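Side-chain contacts in amorpha-4,11-diene synthase (Artemisia annua, PDB 4GAX), which probably cyclises farnesyl diphosphate to a sesquiterpene with release of diphosphate, the crystallised form being an engineered alpha-bisabolol synthase mutant: residues T135-V138 / F139-H142; R293-P296 / Q297-R300; I340-L343 / D344-P347; L391-E394 / A395-N399. One frame throughout, in Å; residues are numbered along the deposited sequence.

Contact 1 (T135-V138 / F139-H142); sequences TCDV and FNNH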
loop_
_atom_site.group_PDB
_atom_site.type_symbol
_atom_site.label_atom_id
_atom_site.label_comp_id
_atom_site.label_asym_id
_atom_site.label_seq_id
_atom_site.Cartn_x
_atom_site.Cartn_y
_atom_site.Cartn_z
ATOM N N THR A 135 0.380 -21.710 11.207
ATOM C CA THR A 135 0.677 -22.651 10.124
ATOM C C THR A 135 -0.567 -23.091 9.319
ATOM O O THR A 135 -1.705 -22.781 9.677
ATOM C CB THR A 135 1.394 -23.885 10.656
ATOM O OG1 THR A 135 2.189 -24.472 9.617
ATOM C CG2 THR A 135 0.391 -24.868 11.108
ATOM N N CYS A 136 -0.342 -23.838 8.243
ATOM C CA CYS A 136 -1.446 -24.348 7.429
ATOM C C CYS A 136 -2.152 -25.587 7.964
ATOM O O CYS A 136 -3.113 -26.052 7.342
ATOM C CB CYS A 136 -0.942 -24.663 6.025
ATOM S SG CYS A 136 -0.738 -23.199 5.063
ATOM N N ASP A 137 -1.679 -26.136 9.085
ATOM C CA ASP A 137 -2.258 -27.368 9.645
ATOM C C ASP A 137 -3.766 -27.272 9.826
ATOM O O ASP A 137 -4.470 -28.263 9.697
ATOM C CB ASP A 137 -1.638 -27.710 11.000
ATOM C CG ASP A 137 -0.176 -28.121 10.891
ATOM O OD1 ASP A 137 0.306 -28.332 9.755
ATOM O OD2 ASP A 137 0.484 -28.239 11.950
ATOM N N VAL A 138 -4.253 -26.071 10.123
ATOM C CA VAL A 138 -5.664 -25.867 10.377
ATOM C C VAL A 138 -6.506 -26.287 9.171
ATOM O O VAL A 138 -7.686 -26.627 9.319
ATOM C CB VAL A 138 -5.963 -24.398 10.761
ATOM C CG1 VAL A 138 -5.738 -23.461 9.568
ATOM C CG2 VAL A 138 -7.385 -24.257 11.295
ATOM N N PHE A 139 -5.896 -26.301 7.984
ATOM C CA PHE A 139 -6.635 -26.641 6.763
ATOM C C PHE A 139 -6.742 -28.127 6.456
ATOM O O PHE A 139 -7.522 -28.528 5.589
ATOM C CB PHE A 139 -6.055 -25.904 5.557
ATOM C CG PHE A 139 -6.207 -24.416 5.649
ATOM C CD1 PHE A 139 -7.462 -23.833 5.550
ATOM C CD2 PHE A 139 -5.098 -23.602 5.866
ATOM C CE1 PHE A 139 -7.609 -22.446 5.650
ATOM C CE2 PHE A 139 -5.239 -22.225 5.969
ATOM C CZ PHE A 139 -6.493 -21.650 5.856
ATOM N N ASN A 140 -5.966 -28.937 7.160
ATOM C CA ASN A 140 -5.908 -30.355 6.841
ATOM C C ASN A 140 -7.270 -31.036 6.798
ATOM O O ASN A 140 -7.503 -31.898 5.953
ATOM C CB ASN A 140 -4.927 -31.081 7.765
ATOM C CG ASN A 140 -3.485 -30.791 7.399
ATOM O OD1 ASN A 140 -3.172 -30.558 6.231
ATOM N ND2 ASN A 140 -2.600 -30.796 8.392
ATOM N N ASN A 141 -8.189 -30.630 7.670
ATOM C CA ASN A 141 -9.524 -31.230 7.632
ATOM C C ASN A 141 -10.528 -30.525 6.714
ATOM O O ASN A 141 -11.736 -30.760 6.787
ATOM C CB ASN A 141 -10.070 -31.461 9.040
ATOM C CG ASN A 141 -9.239 -32.475 9.812
ATOM O OD1 ASN A 141 -8.975 -33.587 9.334
ATOM N ND2 ASN A 141 -8.797 -32.084 11.002
ATOM N N HIS A 142 -10.019 -29.660 5.841
ATOM C CA HIS A 142 -10.821 -29.191 4.705
ATOM C C HIS A 142 -10.804 -30.259 3.607
ATOM O O HIS A 142 -11.595 -30.213 2.664
ATOM C CB HIS A 142 -10.280 -27.872 4.161
ATOM C CG HIS A 142 -10.700 -26.685 4.962
ATOM N ND1 HIS A 142 -10.341 -26.515 6.281
ATOM C CD2 HIS A 142 -11.476 -25.622 4.641
ATOM C CE1 HIS A 142 -10.868 -25.389 6.735
ATOM N NE2 HIS A 142 -11.563 -24.831 5.759
HETATM O O HOH W 1 -9.918 -27.905 8.276
#

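Contact 2 (R293-P296 / Q297-R300); sequences RFEP and QYSR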
loop_
_atom_site.group_PDB
_atom_site.type_symbol
_atom_site.label_atom_id
_atom_site.label_comp_id
_atom_site.label_asym_id
_atom_site.label_seq_id
_atom_site.Cartn_x
_atom_site.Cartn_y
_atom_site.Cartn_z
ATOM N N ARG A 293 -0.455 4.808 4.893
ATOM C CA ARG A 293 -1.380 4.690 6.028
ATOM C C ARG A 293 -2.500 5.701 5.806
ATOM O O ARG A 293 -2.227 6.878 5.562
ATOM C CB ARG A 293 -0.696 5.002 7.367
ATOM C CG ARG A 293 0.440 4.056 7.870
ATOM C CD ARG A 293 -0.015 2.598 8.044
ATOM N NE ARG A 293 -1.199 2.397 8.889
ATOM C CZ ARG A 293 -1.196 1.769 10.069
ATOM N NH1 ARG A 293 -0.061 1.317 10.579
ATOM N NH2 ARG A 293 -2.332 1.594 10.749
ATOM N N PHE A 294 -3.757 5.273 5.892
ATOM C CA PHE A 294 -4.858 6.205 5.611
ATOM C C PHE A 294 -5.451 6.778 6.901
ATOM O O PHE A 294 -6.271 7.707 6.870
ATOM C CB PHE A 294 -5.983 5.489 4.847
ATOM C CG PHE A 294 -6.738 4.506 5.703
ATOM C CD1 PHE A 294 -7.859 4.900 6.427
ATOM C CD2 PHE A 294 -6.294 3.193 5.825
ATOM C CE1 PHE A 294 -8.536 3.996 7.250
ATOM C CE2 PHE A 294 -6.970 2.271 6.644
ATOM C CZ PHE A 294 -8.097 2.679 7.358
ATOM N N GLU A 295 -5.063 6.211 8.036
ATOM C CA GLU A 295 -5.716 6.521 9.306
ATOM C C GLU A 295 -5.449 7.955 9.780
ATOM O O GLU A 295 -4.402 8.539 9.459
ATOM C CB GLU A 295 -5.315 5.493 10.369
ATOM C CG GLU A 295 -5.733 4.065 9.987
ATOM C CD GLU A 295 -4.648 3.315 9.212
ATOM O OE1 GLU A 295 -3.750 3.959 8.621
ATOM O OE2 GLU A 295 -4.687 2.070 9.198
ATOM N N PRO A 296 -6.395 8.518 10.552
ATOM C CA PRO A 296 -6.308 9.928 10.942
ATOM C C PRO A 296 -5.044 10.241 11.717
ATOM O O PRO A 296 -4.526 11.332 11.570
ATOM C CB PRO A 296 -7.558 10.149 11.809
ATOM C CG PRO A 296 -8.065 8.782 12.142
ATOM C CD PRO A 296 -7.639 7.881 11.032
ATOM N N GLN A 297 -4.542 9.284 12.490
ATOM C CA GLN A 297 -3.366 9.490 13.320
ATOM C C GLN A 297 -2.125 9.824 12.474
ATOM O O GLN A 297 -1.168 10.433 12.963
ATOM C CB GLN A 297 -3.099 8.224 14.167
ATOM C CG GLN A 297 -4.248 7.817 15.127
ATOM C CD GLN A 297 -5.510 7.276 14.428
ATOM O OE1 GLN A 297 -5.480 6.918 13.258
ATOM N NE2 GLN A 297 -6.621 7.223 15.160
ATOM N N TYR A 298 -2.136 9.411 11.212
ATOM C CA TYR A 298 -0.972 9.570 10.346
ATOM C C TYR A 298 -1.041 10.728 9.329
ATOM O O TYR A 298 -0.345 10.725 8.314
ATOM C CB TYR A 298 -0.697 8.240 9.650
ATOM C CG TYR A 298 -0.515 7.124 10.659
ATOM C CD1 TYR A 298 0.521 7.167 11.580
ATOM C CD2 TYR A 298 -1.396 6.045 10.711
ATOM C CE1 TYR A 298 0.702 6.147 12.521
ATOM C CE2 TYR A 298 -1.217 4.998 11.658
ATOM C CZ TYR A 298 -0.167 5.070 12.552
ATOM O OH TYR A 298 0.008 4.064 13.489
ATOM N N SER A 299 -1.864 11.718 9.627
ATOM C CA SER A 299 -2.002 12.910 8.790
ATOM C C SER A 299 -0.693 13.639 8.473
ATOM O O SER A 299 -0.413 13.939 7.306
ATOM C CB SER A 299 -2.981 13.896 9.440
ATOM O OG SER A 299 -3.275 14.925 8.524
ATOM N N ARG A 300 0.107 13.937 9.498
ATOM C CA ARG A 300 1.377 14.633 9.264
ATOM C C ARG A 300 2.308 13.795 8.407
ATOM O O ARG A 300 2.988 14.321 7.511
ATOM C CB ARG A 300 2.082 14.987 10.578
ATOM C CG ARG A 300 1.380 16.065 11.390
ATOM C CD ARG A 300 2.343 16.757 12.358
ATOM N NE ARG A 300 3.233 17.701 11.676
ATOM C CZ ARG A 300 2.896 18.950 11.352
ATOM N NH1 ARG A 300 1.685 19.412 11.638
ATOM N NH2 ARG A 300 3.770 19.742 10.735
HETATM O O HOH W 2 -1.816 2.274 13.902
#

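Contact 3 (I340-L343 / D344-P347); sequences ITCL and DMIP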
loop_
_atom_site.group_PDB
_atom_site.type_symbol
_atom_site.label_atom_id
_atom_site.label_comp_id
_atom_site.label_asym_id
_atom_site.label_seq_id
_atom_site.Cartn_x
_atom_site.Cartn_y
_atom_site.Cartn_z
ATOM N N ILE A 340 21.804 25.132 1.798
ATOM C CA ILE A 340 21.364 26.176 0.884
ATOM C C ILE A 340 22.523 27.066 0.436
ATOM O O ILE A 340 22.443 27.732 -0.602
ATOM C CB ILE A 340 20.231 27.021 1.509
ATOM C CG1 ILE A 340 19.409 27.687 0.407
ATOM C CG2 ILE A 340 20.778 28.036 2.513
ATOM C CD1 ILE A 340 18.833 26.685 -0.588
ATOM N N THR A 341 23.611 27.058 1.204
ATOM C CA THR A 341 24.754 27.918 0.904
ATOM C C THR A 341 25.451 27.543 -0.400
ATOM O O THR A 341 26.128 28.375 -1.001
ATOM C CB THR A 341 25.811 27.886 2.024
ATOM O OG1 THR A 341 26.535 26.651 1.961
ATOM C CG2 THR A 341 25.157 28.033 3.393
ATOM N N CYS A 342 25.302 26.299 -0.838
ATOM C CA CYS A 342 25.908 25.903 -2.108
ATOM C C CYS A 342 24.960 26.104 -3.305
ATOM O O CYS A 342 25.145 25.494 -4.363
ATOM C CB CYS A 342 26.417 24.460 -2.051
ATOM S SG CYS A 342 25.120 23.209 -2.152
ATOM N N LEU A 343 23.962 26.974 -3.138
ATOM C CA LEU A 343 23.005 27.280 -4.204
ATOM C C LEU A 343 23.725 27.893 -5.408
ATOM O O LEU A 343 23.294 27.744 -6.555
ATOM C CB LEU A 343 21.960 28.260 -3.678
ATOM C CG LEU A 343 20.546 28.349 -4.261
ATOM C CD1 LEU A 343 20.501 29.300 -5.430
ATOM C CD2 LEU A 343 19.976 26.977 -4.643
ATOM N N ASP A 344 24.831 28.575 -5.137
ATOM C CA ASP A 344 25.611 29.243 -6.181
ATOM C C ASP A 344 26.433 28.276 -7.021
ATOM O O ASP A 344 26.930 28.640 -8.096
ATOM C CB ASP A 344 26.549 30.270 -5.554
ATOM C CG ASP A 344 25.823 31.516 -5.109
ATOM O OD1 ASP A 344 24.797 31.860 -5.740
ATOM O OD2 ASP A 344 26.281 32.153 -4.134
ATOM N N MET A 345 26.606 27.053 -6.531
ATOM C CA MET A 345 27.439 26.090 -7.243
ATOM C C MET A 345 26.614 25.298 -8.266
ATOM O O MET A 345 27.140 24.446 -8.977
ATOM C CB MET A 345 28.147 25.146 -6.253
ATOM C CG MET A 345 27.388 23.857 -5.943
ATOM S SD MET A 345 28.273 22.706 -4.859
ATOM C CE MET A 345 27.875 21.146 -5.653
ATOM N N ILE A 346 25.330 25.627 -8.366
ATOM C CA ILE A 346 24.356 24.793 -9.066
ATOM C C ILE A 346 23.837 25.403 -10.372
ATOM O O ILE A 346 23.534 26.596 -10.419
ATOM C CB ILE A 346 23.162 24.531 -8.126
ATOM C CG1 ILE A 346 23.636 23.769 -6.882
ATOM C CG2 ILE A 346 22.047 23.795 -8.834
ATOM C CD1 ILE A 346 22.547 23.569 -5.822
ATOM N N PRO A 347 23.732 24.582 -11.438
ATOM C CA PRO A 347 23.137 25.003 -12.719
ATOM C C PRO A 347 21.792 25.731 -12.538
ATOM O O PRO A 347 20.949 25.277 -11.753
ATOM C CB PRO A 347 22.922 23.675 -13.447
ATOM C CG PRO A 347 24.011 22.804 -12.931
ATOM C CD PRO A 347 24.203 23.186 -11.482
#

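Contact 4 (L391-E394 / A395-N399); sequences LMVE and AQWAN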
loop_
_atom_site.group_PDB
_atom_site.type_symbol
_atom_site.label_atom_id
_atom_site.label_comp_id
_atom_site.label_asym_id
_atom_site.label_seq_id
_atom_site.Cartn_x
_atom_site.Cartn_y
_atom_site.Cartn_z
ATOM N N LEU A 391 21.158 7.364 -8.414
ATOM C CA LEU A 391 20.735 7.953 -9.682
ATOM C C LEU A 391 21.977 8.402 -10.458
ATOM O O LEU A 391 22.030 8.271 -11.681
ATOM C CB LEU A 391 19.771 9.126 -9.473
ATOM C CG LEU A 391 18.326 8.784 -9.085
ATOM C CD1 LEU A 391 17.512 10.047 -8.849
ATOM C CD2 LEU A 391 17.655 7.914 -10.149
ATOM N N MET A 392 22.989 8.900 -9.744
ATOM C CA MET A 392 24.218 9.368 -10.392
ATOM C C MET A 392 25.103 8.195 -10.799
ATOM O O MET A 392 25.912 8.308 -11.731
ATOM C CB MET A 392 25.000 10.317 -9.489
ATOM C CG MET A 392 26.133 11.036 -10.213
ATOM S SD MET A 392 25.497 12.060 -11.560
ATOM C CE MET A 392 26.710 11.735 -12.841
ATOM N N VAL A 393 24.952 7.075 -10.096
ATOM C CA VAL A 393 25.649 5.851 -10.472
ATOM C C VAL A 393 25.283 5.473 -11.901
ATOM O O VAL A 393 26.166 5.257 -12.741
ATOM C CB VAL A 393 25.310 4.676 -9.527
ATOM C CG1 VAL A 393 25.583 3.330 -10.209
ATOM C CG2 VAL A 393 26.091 4.794 -8.227
ATOM N N GLU A 394 23.981 5.416 -12.176
ATOM C CA GLU A 394 23.520 5.001 -13.493
ATOM C C GLU A 394 23.739 6.058 -14.575
ATOM O O GLU A 394 23.707 5.740 -15.767
ATOM C CB GLU A 394 22.066 4.525 -13.450
ATOM C CG GLU A 394 21.131 5.381 -12.635
ATOM C CD GLU A 394 19.868 4.628 -12.245
ATOM O OE1 GLU A 394 19.923 3.381 -12.169
ATOM O OE2 GLU A 394 18.822 5.275 -12.019
ATOM N N ALA A 395 23.964 7.307 -14.167
ATOM C CA ALA A 395 24.307 8.344 -15.132
ATOM C C ALA A 395 25.762 8.172 -15.563
ATOM O O ALA A 395 26.114 8.417 -16.723
ATOM C CB ALA A 395 24.077 9.729 -14.538
ATOM N N GLN A 396 26.604 7.757 -14.619
ATOM C CA GLN A 396 27.998 7.447 -14.904
ATOM C C GLN A 396 28.078 6.330 -15.931
ATOM O O GLN A 396 28.969 6.315 -16.779
ATOM C CB GLN A 396 28.716 7.023 -13.622
ATOM C CG GLN A 396 29.587 8.102 -13.010
ATOM C CD GLN A 396 30.878 8.308 -13.776
ATOM O OE1 GLN A 396 31.335 9.434 -13.950
ATOM N NE2 GLN A 396 31.478 7.212 -14.230
ATOM N N TRP A 397 27.121 5.411 -15.853
ATOM C CA TRP A 397 27.078 4.244 -16.725
ATOM C C TRP A 397 26.754 4.571 -18.182
ATOM O O TRP A 397 27.045 3.778 -19.076
ATOM C CB TRP A 397 26.063 3.226 -16.195
ATOM C CG TRP A 397 26.518 2.506 -14.959
ATOM C CD1 TRP A 397 27.779 2.494 -14.430
ATOM C CD2 TRP A 397 25.712 1.690 -14.099
ATOM N NE1 TRP A 397 27.805 1.722 -13.293
ATOM C CE2 TRP A 397 26.550 1.217 -13.068
ATOM C CE3 TRP A 397 24.362 1.318 -14.099
ATOM C CZ2 TRP A 397 26.084 0.387 -12.050
ATOM C CZ3 TRP A 397 23.899 0.497 -13.089
ATOM C CH2 TRP A 397 24.757 0.040 -12.075
ATOM N N ALA A 398 26.137 5.721 -18.424
ATOM C CA ALA A 398 25.821 6.110 -19.794
ATOM C C ALA A 398 26.930 6.993 -20.363
ATOM O O ALA A 398 27.066 7.138 -21.580
ATOM C CB ALA A 398 24.473 6.813 -19.849
ATOM N N ASN A 399 27.730 7.556 -19.460
ATOM C CA ASN A 399 28.780 8.514 -19.804
ATOM C C ASN A 399 30.140 7.859 -20.041
ATOM O O ASN A 399 30.836 8.187 -21.006
ATOM C CB ASN A 399 28.880 9.584 -18.720
ATOM C CG ASN A 399 29.945 10.615 -19.016
ATOM O OD1 ASN A 399 29.766 11.472 -19.880
ATOM N ND2 ASN A 399 31.065 10.539 -18.298
#

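Contact 1 (T135-V138 / F139-H142)
A first torsion of 68° places CG1 of V138 between its own backbone N and carbonyl carbon, while F139, with chi1 at -65°, swings its ring beneath that methyl. The two meet in a run of overlapping type I turns within the loop between helices 120-129 and 151-154 of the all-helical N-terminal domain. CG1 of V138 stands over one face of the F139 ring, 3.9 Å from its centroid, a CH-pi contact. It is displaced toward the rim, where V138 CG1 lies 3.8 Å from F139 CD2. Three residues back, at the start of the same turn, C136 CB approaches F139 CD2 at 4.3 Å. Beyond the loop, F124 meets the F139 ring edge-to-face, and L163 and A166 bring helix 157-167 against it. An alanine in place of F139 would lose the whole ring and is likely to leave V138 CG1 and F124 without their aromatic partner, opening a gap between the loop and these helices.

Two backbone bonds close the turns: F139 N donates to C136 O at 2.9 Å, and N140 N to D137 O at 3.0 Å. On the outer side, D137 and N140 run alongside each other, carboxylate and amide planes 28° apart. V138 O is instead drawn into a water bridge: the water donates to V138 O at 2.8 Å and comes within a very short 2.5 Å of H142 ND1.

Contact 2 (R293-P296 / Q297-R300)
R293 crosses Y298 at an angle from its root to its guanidinium, at the point where a 3-10 turn leads into helix 299-322 of the alpha-helical metal-binding domain. R293 CB starts the contact 3.6 Å from Y298 CD2, and CG follows over the ring face. Bends at chi2 (-59°) and chi3 then let the chain run on along the ring, carrying NE to E295 OE1, to which it donates at 3.0 Å. CZ comes next: Y298 CE2 sits over the centre of the guanidinium face, 3.6 Å from R293 CZ, though the two planes are 50° apart. NH2 completes a two-pronged, side-on salt bridge, R293 NH2 to E295 OE2 at 2.9 Å, while NH1 donates to P520 O in the first turn of helix 519-535.

E295 thereby works twice. Its carboxylate holds the arginine, OE1, at the tyrosine ring's edge, met on its syn side and OE2 from well above the carboxylate plane, and its carbonyl closes the turn by accepting from Y298 N, the N-cap residue, at 3.0 Å. At the far end of the ring one water bonds Y298 OH at 2.6 Å and accepts a weak, longer bond from R293 NH2.

Contact 3 (I340-L343 / D344-P347)
This is a local contact of the i to i+3 and i+4 kind, made by C342 and L343 with M345 and I346 as a 3-10 segment winds through the connection between helices 325-337 and 351-370, at the periphery of the alpha-helical metal-binding domain. The 3-10 character shows in the backbone: M345 N donates to C342 O at 3.0 Å. The next step, I346 N to L343 O, is weak at 3.5 Å, where the turn gives way to an extended chain.

M345 lies against C342. Its first torsion, 92°, lies off the staggered values and keeps CG beside the backbone, with M345 CG 3.2 Å from C342 O. The chain then runs straight through chi2, at 176°, bringing M345 SD to 3.8 Å from C342 CB. An alanine at M345 would remove CG, SD and CE, and would probably leave C342 CB without its sulfur neighbour and E333 of helix 325-337 without the side chain it touches.

I346 works from the other flank, its CB directed back at the first segment. Y354 of helix 351-370 touches C342, L343 and I346 alike, and A334 of helix 325-337 also touches I346. At its tip, I346 CD1 ends 4.4 Å from L343 CD2 and 3.5 Å from C342 O.

Contact 4 (L391-E394 / A395-N399)
V393 lays its CG1 methyl over one face of the W397 indole, one helical turn further on, in the last turns of helix 374-399 of the alpha-helical metal-binding domain. It is an i to i+4 CH-pi contact: V393 CG1 lies 3.8 Å from the centroid of the six-membered ring, 23° off its normal. The closest approach is toward the rim, with V393 CG1 3.5 Å from W397 CZ2. Two torsions make the overlap possible. V393 turns CG1 roughly anti to its backbone nitrogen (chi1 158°), and W397, with chi1 at -73°, leans its ring back along the helix, so that the two side chains run the same way. At the other end of the benzo ring, E394 CB lies 4.0 Å from W397 CE3. Beyond the helix, the ring of H402 meets the indole.

A second apolar pair lies elsewhere on the helix. M392 bends at chi2 and chi3 until its CE is 3.7 Å from A395 CB, while its side chain also touches Y325, L328 and T332 of helix 325-337. L391 faces helix 299-322 at D316, which opens a DDXXD sequence, the motif that in this class of synthases binds magnesium and probably does so here.

The backbone is regular at Q396, whose N donates to M392 O at 3.0 Å. A395 N is less well held, with two weak bonds to L391 O and M392 O. W397 N donates to V393 O at 3.3 Å, and that same V393 O lies 3.6 Å from W397 CG.

In the fold
Four short-range contacts illustrate how local chemistry follows position. Contact 2 lies deepest, its centre about 13 Å from that of the chain, and it alone rests on a buried salt bridge; the others, centred about 29 to 36 Å out, rely mainly on apolar or CH-pi touches, with a water bridge in contact 1. Contacts 1 and 4 both set a valine methyl on an aromatic face, one in a loop between neighbours in sequence, the other a helical turn apart. Contacts 3 and 4, their centres about 22 Å apart, both touch helix 325-337, whereas helix 299-322 links contacts 2 and 4. Contact 1, in the N-terminal domain, has its centre about 63 Å from that of contact 3.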